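Local coordinates for probable thiamine pyrophosphokinase (Staphylococcus saprophyticus, PDB 3L8M), which probably transfers a pyrophosphate group from ATP to thiamine, forming thiamine diphosphate, at residues L127-D130 with T131-I134; I82-A85 with V86-Y90. All coordinates share one frame; numbering follows the deposited sequence.

In the fold
Both contacts are local, each made within one unbroken run of chain, and their centres lie 21 Å apart with nearest atoms about 7 Å from each other. Interaction 1 is the turn of the beta hairpin that joins strands 124-128 and 132-137 inside the large mixed sheet, its centre about 8 Å from that of the chain. Interaction 2 is the C-terminal end of helix 77-87, about 13 Å from the chain centre and at a subunit interface. In the hairpin a carboxylate oxygen gathers N-H groups of the turn; at the helix end carbonyl oxygens do the accepting, and a guanidinium joins in. Both are partly buried.

Interaction 1: residues L127-D130 with T131-I134; sequences LIDD and TNEI
Asp129 OD1 draws together the tight turn of the beta hairpin formed by strands 124-128 and 132-137. It accepts from Thr131 N, two residues on, at 3.1 Å, which makes an Asx turn with the donor 54° out of the carboxylate plane, and from Asn132 ND2 at 3.2 Å through its syn lone pair. The amide N-H2 of Asn132 points almost within its own plane at this oxygen, although carboxylate and amide planes are turned 50° apart as the two side chains run alongside one another. Asn132 N also makes a short but bent, weak bond to OD1. With CG held between the backbone N and carbonyl carbon (chi1 65°), Asp129 brings OD1 round to the N-H groups of Thr131 and Asn132. Its other oxygen, OD2, bonds to Thr99 OG1, while Asn132 OD1 takes a bond with Ser209 OG.

Beyond the turn the strands are in antiparallel register. Leu127 and Ile134 form a hydrogen-bonded pair, with Leu127 N to Ile134 O and Ile134 N to Leu127 O each 3.0 Å; Asp129 N adds a bond to Asn132 O at 3.1 Å. Leu127 CB and Ile134 CB, 4.3 Å apart, project to one face of the sheet, where helix 103-113 covers them. Ile128 and Glu133, a non-hydrogen-bonded pair, occupy the other face, and Glu133 forms a salt bridge with Lys126. At the tip Thr131 OG1 donates to Asp130 OD1 from above that carboxylate.

With OD1 and OD2 both engaged, the rotation of the buried Asp129 carboxylate is fixed by the turn and by Thr99.

Interaction 2: residues I82-A85 with V86-Y90; sequences IDQA and VKRGY
Val86 continues helix 77-87 from Ile82, its N bonding to Ile82 O at 2.9 Å, and the chain then leaves the helix through a Schellman motif centred on Gly89. Tyr118 of helix 116-119 packs against both Ile82 and Val86. Lys87 N repeats the helical bond to Asp83 O, also 2.9 Å. Its side chain leans across Asp83, with CE 3.9 Å from Asp83 OD2, yet NZ stays 4.8 Å from Asp83 OD1, too far for a salt bridge, though the opposite charges probably attract weakly.

Arg88 reaches back to Gln84. Its chain is extended from CG to NE, passing Gln84 O with CG at 3.5 Å, and NH1 then donates to two oxygens of that one residue: Gln84 O and OE1. The side-chain oxygen sits at the guanidinium edge, close to its plane, whereas amide and guanidinium planes stand 75° apart. The bend of Gln84 at chi2, -57°, brings OE1 round to this edge. In the second subunit, the backbone oxygens of Arg88 and Lys87 accept from Arg88 NH2 and Gln84 NE2 respectively, which ties this helix end to its copy.

Gly89, with phi 92°, takes the chain out of the helix. Two bonds back into the last turn define the motif: Gly89 N to Val86 O at 3.2 Å and Tyr90 N to Ala85 O at 3.1 Å. The Tyr90 ring turns its edge to that same Ala85 oxygen, CD2 standing 3.2 Å from Ala85 O.

Interaction 1: residues L127-D130 with T131-I134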
ATOM      1  N   LEU A 127      16.539  13.975  13.369  1.00 29.15           N
ATOM      2  CA  LEU A 127      17.396  12.897  13.878  1.00 28.85           C
ATOM      3  C   LEU A 127      16.607  12.409  15.077  1.00 29.60           C
ATOM      4  O   LEU A 127      16.106  13.222  15.863  1.00 25.27           O
ATOM      5  CB  LEU A 127      18.763  13.434  14.334  1.00 23.95           C
ATOM      6  CG  LEU A 127      19.578  14.226  13.296  1.00 33.96           C
ATOM      7  CD1 LEU A 127      20.862  14.791  13.929  1.00 20.46           C
ATOM      8  CD2 LEU A 127      19.914  13.314  12.116  1.00 34.03           C
ATOM      9  N   ILE A 128      16.475  11.096  15.225  1.00 29.61           N
ATOM     10  CA  ILE A 128      15.696  10.562  16.329  1.00 19.89           C
ATOM     11  C   ILE A 128      16.297   9.345  17.005  1.00 21.38           C
ATOM     12  O   ILE A 128      16.801   8.464  16.334  1.00 19.82           O
ATOM     13  CB  ILE A 128      14.277  10.129  15.851  1.00 24.71           C
ATOM     14  CG1 ILE A 128      13.616  11.247  15.032  1.00 29.15           C
ATOM     15  CG2 ILE A 128      13.417   9.726  17.050  1.00 31.30           C
ATOM     16  CD1 ILE A 128      12.256  10.836  14.438  1.00 18.58           C
ATOM     17  N   ASP A 129      16.262   9.311  18.338  1.00 19.19           N
ATOM     18  CA  ASP A 129      16.694   8.128  19.075  1.00 22.88           C
ATOM     19  C   ASP A 129      15.702   7.920  20.218  1.00 25.59           C
ATOM     20  O   ASP A 129      14.718   8.662  20.321  1.00 17.58           O
ATOM     21  CB  ASP A 129      18.161   8.196  19.562  1.00 20.82           C
ATOM     22  CG  ASP A 129      18.437   9.277  20.599  1.00 27.23           C
ATOM     23  OD1 ASP A 129      17.514   9.944  21.112  1.00 19.26           O
ATOM     24  OD2 ASP A 129      19.638   9.442  20.909  1.00 29.96           O
ATOM     25  N   ASP A 130      15.933   6.913  21.053  1.00 17.22           N
ATOM     26  CA  ASP A 130      15.008   6.608  22.144  1.00 25.60           C
ATOM     27  C   ASP A 130      14.739   7.730  23.150  1.00 32.96           C
ATOM     28  O   ASP A 130      13.769   7.649  23.901  1.00 28.36           O
ATOM     29  CB  ASP A 130      15.478   5.356  22.903  1.00 27.62           C
ATOM     30  CG  ASP A 130      16.909   5.471  23.387  1.00 32.39           C
ATOM     31  OD1 ASP A 130      17.464   6.586  23.340  1.00 38.62           O
ATOM     32  OD2 ASP A 130      17.472   4.448  23.817  1.00 36.87           O
ATOM     33  N   THR A 131      15.567   8.775  23.160  1.00 21.55           N
ATOM     34  CA  THR A 131      15.395   9.878  24.118  1.00 32.70           C
ATOM     35  C   THR A 131      15.340  11.296  23.520  1.00 30.50           C
ATOM     36  O   THR A 131      15.003  12.255  24.225  1.00 26.64           O
ATOM     37  CB  THR A 131      16.551   9.864  25.173  1.00 41.09           C
ATOM     38  OG1 THR A 131      16.620   8.573  25.791  1.00 31.90           O
ATOM     39  CG2 THR A 131      16.329  10.927  26.255  1.00 29.09           C
ATOM     40  N   ASN A 132      15.640  11.439  22.231  1.00 30.30           N
ATOM     41  CA  ASN A 132      15.677  12.769  21.629  1.00 25.59           C
ATOM     42  C   ASN A 132      15.098  12.887  20.228  1.00 25.56           C
ATOM     43  O   ASN A 132      14.944  11.906  19.507  1.00 25.47           O
ATOM     44  CB  ASN A 132      17.125  13.257  21.529  1.00 33.12           C
ATOM     45  CG  ASN A 132      17.847  13.264  22.854  1.00 31.09           C
ATOM     46  OD1 ASN A 132      17.826  14.257  23.582  1.00 28.45           O
ATOM     47  ND2 ASN A 132      18.496  12.148  23.178  1.00 23.09           N
ATOM     48  N   GLU A 133      14.839  14.132  19.849  1.00 24.58           N
ATOM     49  CA  GLU A 133      14.338  14.491  18.537  1.00 22.20           C
ATOM     50  C   GLU A 133      15.055  15.812  18.267  1.00 28.88           C
ATOM     51  O   GLU A 133      15.010  16.727  19.098  1.00 19.99           O
ATOM     52  CB  GLU A 133      12.827  14.679  18.579  1.00 29.72           C
ATOM     53  CG  GLU A 133      12.168  14.602  17.221  1.00 51.94           C
ATOM     54  CD  GLU A 133      10.656  14.542  17.325  1.00 65.99           C
ATOM     55  OE1 GLU A 133      10.154  13.691  18.095  1.00 56.86           O
ATOM     56  OE2 GLU A 133       9.974  15.337  16.638  1.00 65.04           O
ATOM     57  N   ILE A 134      15.742  15.899  17.129  1.00 29.16           N
ATOM     58  CA  ILE A 134      16.514  17.090  16.776  1.00 30.26           C
ATOM     59  C   ILE A 134      16.257  17.573  15.346  1.00 30.22           C
ATOM     60  O   ILE A 134      16.202  16.771  14.412  1.00 26.56           O
ATOM     61  CB  ILE A 134      18.043  16.809  16.922  1.00 39.15           C
ATOM     62  CG1 ILE A 134      18.370  16.399  18.357  1.00 41.47           C
ATOM     63  CG2 ILE A 134      18.862  18.038  16.513  1.00 25.45           C
ATOM     64  CD1 ILE A 134      19.779  15.842  18.521  1.00 37.75           C
TER

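Interaction 2: residues I82-A85 with V86-Y90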
ATOM      1  N   ILE A  82      20.539  10.960   2.290  1.00 30.84           N
ATOM      2  CA  ILE A  82      19.600  12.070   2.437  1.00 28.25           C
ATOM      3  C   ILE A  82      19.285  12.689   1.084  1.00 35.21           C
ATOM      4  O   ILE A  82      18.122  12.772   0.666  1.00 28.69           O
ATOM      5  CB  ILE A  82      20.190  13.172   3.341  1.00 28.99           C
ATOM      6  CG1 ILE A  82      20.324  12.655   4.773  1.00 35.88           C
ATOM      7  CG2 ILE A  82      19.311  14.421   3.299  1.00 18.56           C
ATOM      8  CD1 ILE A  82      19.002  12.310   5.427  1.00 40.51           C
ATOM      9  N   ASP A  83      20.336  13.146   0.415  1.00 28.42           N
ATOM     10  CA  ASP A  83      20.200  13.754  -0.894  1.00 36.91           C
ATOM     11  C   ASP A  83      19.436  12.804  -1.823  1.00 31.49           C
ATOM     12  O   ASP A  83      18.524  13.222  -2.542  1.00 26.75           O
ATOM     13  CB  ASP A  83      21.592  14.065  -1.448  1.00 44.10           C
ATOM     14  CG  ASP A  83      21.572  14.414  -2.915  1.00 62.00           C
ATOM     15  OD1 ASP A  83      20.916  15.411  -3.291  1.00 57.89           O
ATOM     16  OD2 ASP A  83      22.222  13.682  -3.692  1.00 60.84           O
ATOM     17  N   GLN A  84      19.801  11.525  -1.791  1.00 23.79           N
ATOM     18  CA  GLN A  84      19.143  10.529  -2.622  1.00 23.73           C
ATOM     19  C   GLN A  84      17.672  10.361  -2.285  1.00 22.82           C
ATOM     20  O   GLN A  84      16.889   9.962  -3.147  1.00 23.81           O
ATOM     21  CB  GLN A  84      19.847   9.178  -2.503  1.00 21.01           C
ATOM     22  CG  GLN A  84      21.133   9.097  -3.285  1.00 25.04           C
ATOM     23  CD  GLN A  84      20.926   9.388  -4.755  1.00 38.58           C
ATOM     24  OE1 GLN A  84      20.013   8.846  -5.387  1.00 28.44           O
ATOM     25  NE2 GLN A  84      21.783  10.240  -5.317  1.00 40.44           N
ATOM     26  N   ALA A  85      17.300  10.642  -1.036  1.00 17.97           N
ATOM     27  CA  ALA A  85      15.896  10.527  -0.641  1.00 22.02           C
ATOM     28  C   ALA A  85      15.157  11.762  -1.139  1.00 22.21           C
ATOM     29  O   ALA A  85      14.020  11.670  -1.608  1.00 29.76           O
ATOM     30  CB  ALA A  85      15.752  10.405   0.877  1.00 21.69           C
ATOM     31  N   VAL A  86      15.807  12.916  -1.028  1.00 26.24           N
ATOM     32  CA  VAL A  86      15.211  14.171  -1.474  1.00 27.81           C
ATOM     33  C   VAL A  86      15.031  14.149  -2.994  1.00 23.05           C
ATOM     34  O   VAL A  86      14.095  14.734  -3.518  1.00 23.24           O
ATOM     35  CB  VAL A  86      16.075  15.404  -1.040  1.00 31.82           C
ATOM     36  CG1 VAL A  86      15.580  16.675  -1.724  1.00 37.89           C
ATOM     37  CG2 VAL A  86      15.973  15.600   0.472  1.00 24.79           C
ATOM     38  N   LYS A  87      15.921  13.458  -3.700  1.00 19.99           N
ATOM     39  CA  LYS A  87      15.816  13.365  -5.153  1.00 25.85           C
ATOM     40  C   LYS A  87      14.593  12.558  -5.594  1.00 26.68           C
ATOM     41  O   LYS A  87      14.042  12.795  -6.673  1.00 26.11           O
ATOM     42  CB  LYS A  87      17.075  12.723  -5.745  1.00 30.18           C
ATOM     43  CG  LYS A  87      18.228  13.673  -5.950  1.00 41.91           C
ATOM     44  CD  LYS A  87      19.373  12.997  -6.698  1.00 47.26           C
ATOM     45  CE  LYS A  87      20.432  14.011  -7.087  1.00 38.12           C
ATOM     46  NZ  LYS A  87      19.832  15.051  -7.972  1.00 51.98           N
ATOM     47  N   ARG A  88      14.183  11.599  -4.768  1.00 23.02           N
ATOM     48  CA  ARG A  88      13.031  10.752  -5.082  1.00 22.44           C
ATOM     49  C   ARG A  88      11.706  11.352  -4.592  1.00 23.72           C
ATOM     50  O   ARG A  88      10.651  10.726  -4.698  1.00 29.71           O
ATOM     51  CB  ARG A  88      13.237   9.351  -4.485  1.00 16.05           C
ATOM     52  CG  ARG A  88      14.381   8.550  -5.141  1.00 29.49           C
ATOM     53  CD  ARG A  88      14.778   7.322  -4.313  1.00 23.32           C
ATOM     54  NE  ARG A  88      15.694   6.423  -5.016  1.00 20.73           N
ATOM     55  CZ  ARG A  88      16.926   6.742  -5.412  1.00 22.38           C
ATOM     56  NH1 ARG A  88      17.414   7.952  -5.178  1.00 19.00           N
ATOM     57  NH2 ARG A  88      17.683   5.846  -6.038  1.00 19.14           N
ATOM     58  N   GLY A  89      11.758  12.561  -4.047  1.00 20.51           N
ATOM     59  CA  GLY A  89      10.532  13.201  -3.593  1.00 26.01           C
ATOM     60  C   GLY A  89      10.136  12.997  -2.139  1.00 23.12           C
ATOM     61  O   GLY A  89       9.018  13.332  -1.752  1.00 18.59           O
ATOM     62  N   TYR A  90      11.032  12.449  -1.330  1.00 17.41           N
ATOM     63  CA  TYR A  90      10.730  12.254   0.087  1.00 29.56           C
ATOM     64  C   TYR A  90      10.846  13.621   0.764  1.00 29.96           C
ATOM     65  O   TYR A  90      11.891  14.267   0.690  1.00 31.79           O
ATOM     66  CB  TYR A  90      11.723  11.253   0.697  1.00 25.51           C
ATOM     67  CG  TYR A  90      11.460   9.803   0.307  1.00 20.12           C
ATOM     68  CD1 TYR A  90      10.409   9.091   0.874  1.00 21.72           C
ATOM     69  CD2 TYR A  90      12.266   9.148  -0.628  1.00 23.18           C
ATOM     70  CE1 TYR A  90      10.163   7.763   0.530  1.00 26.26           C
ATOM     71  CE2 TYR A  90      12.024   7.817  -0.988  1.00 28.06           C
ATOM     72  CZ  TYR A  90      10.970   7.133  -0.399  1.00 32.97           C
ATOM     73  OH  TYR A  90      10.718   5.827  -0.746  1.00 28.27           O
TER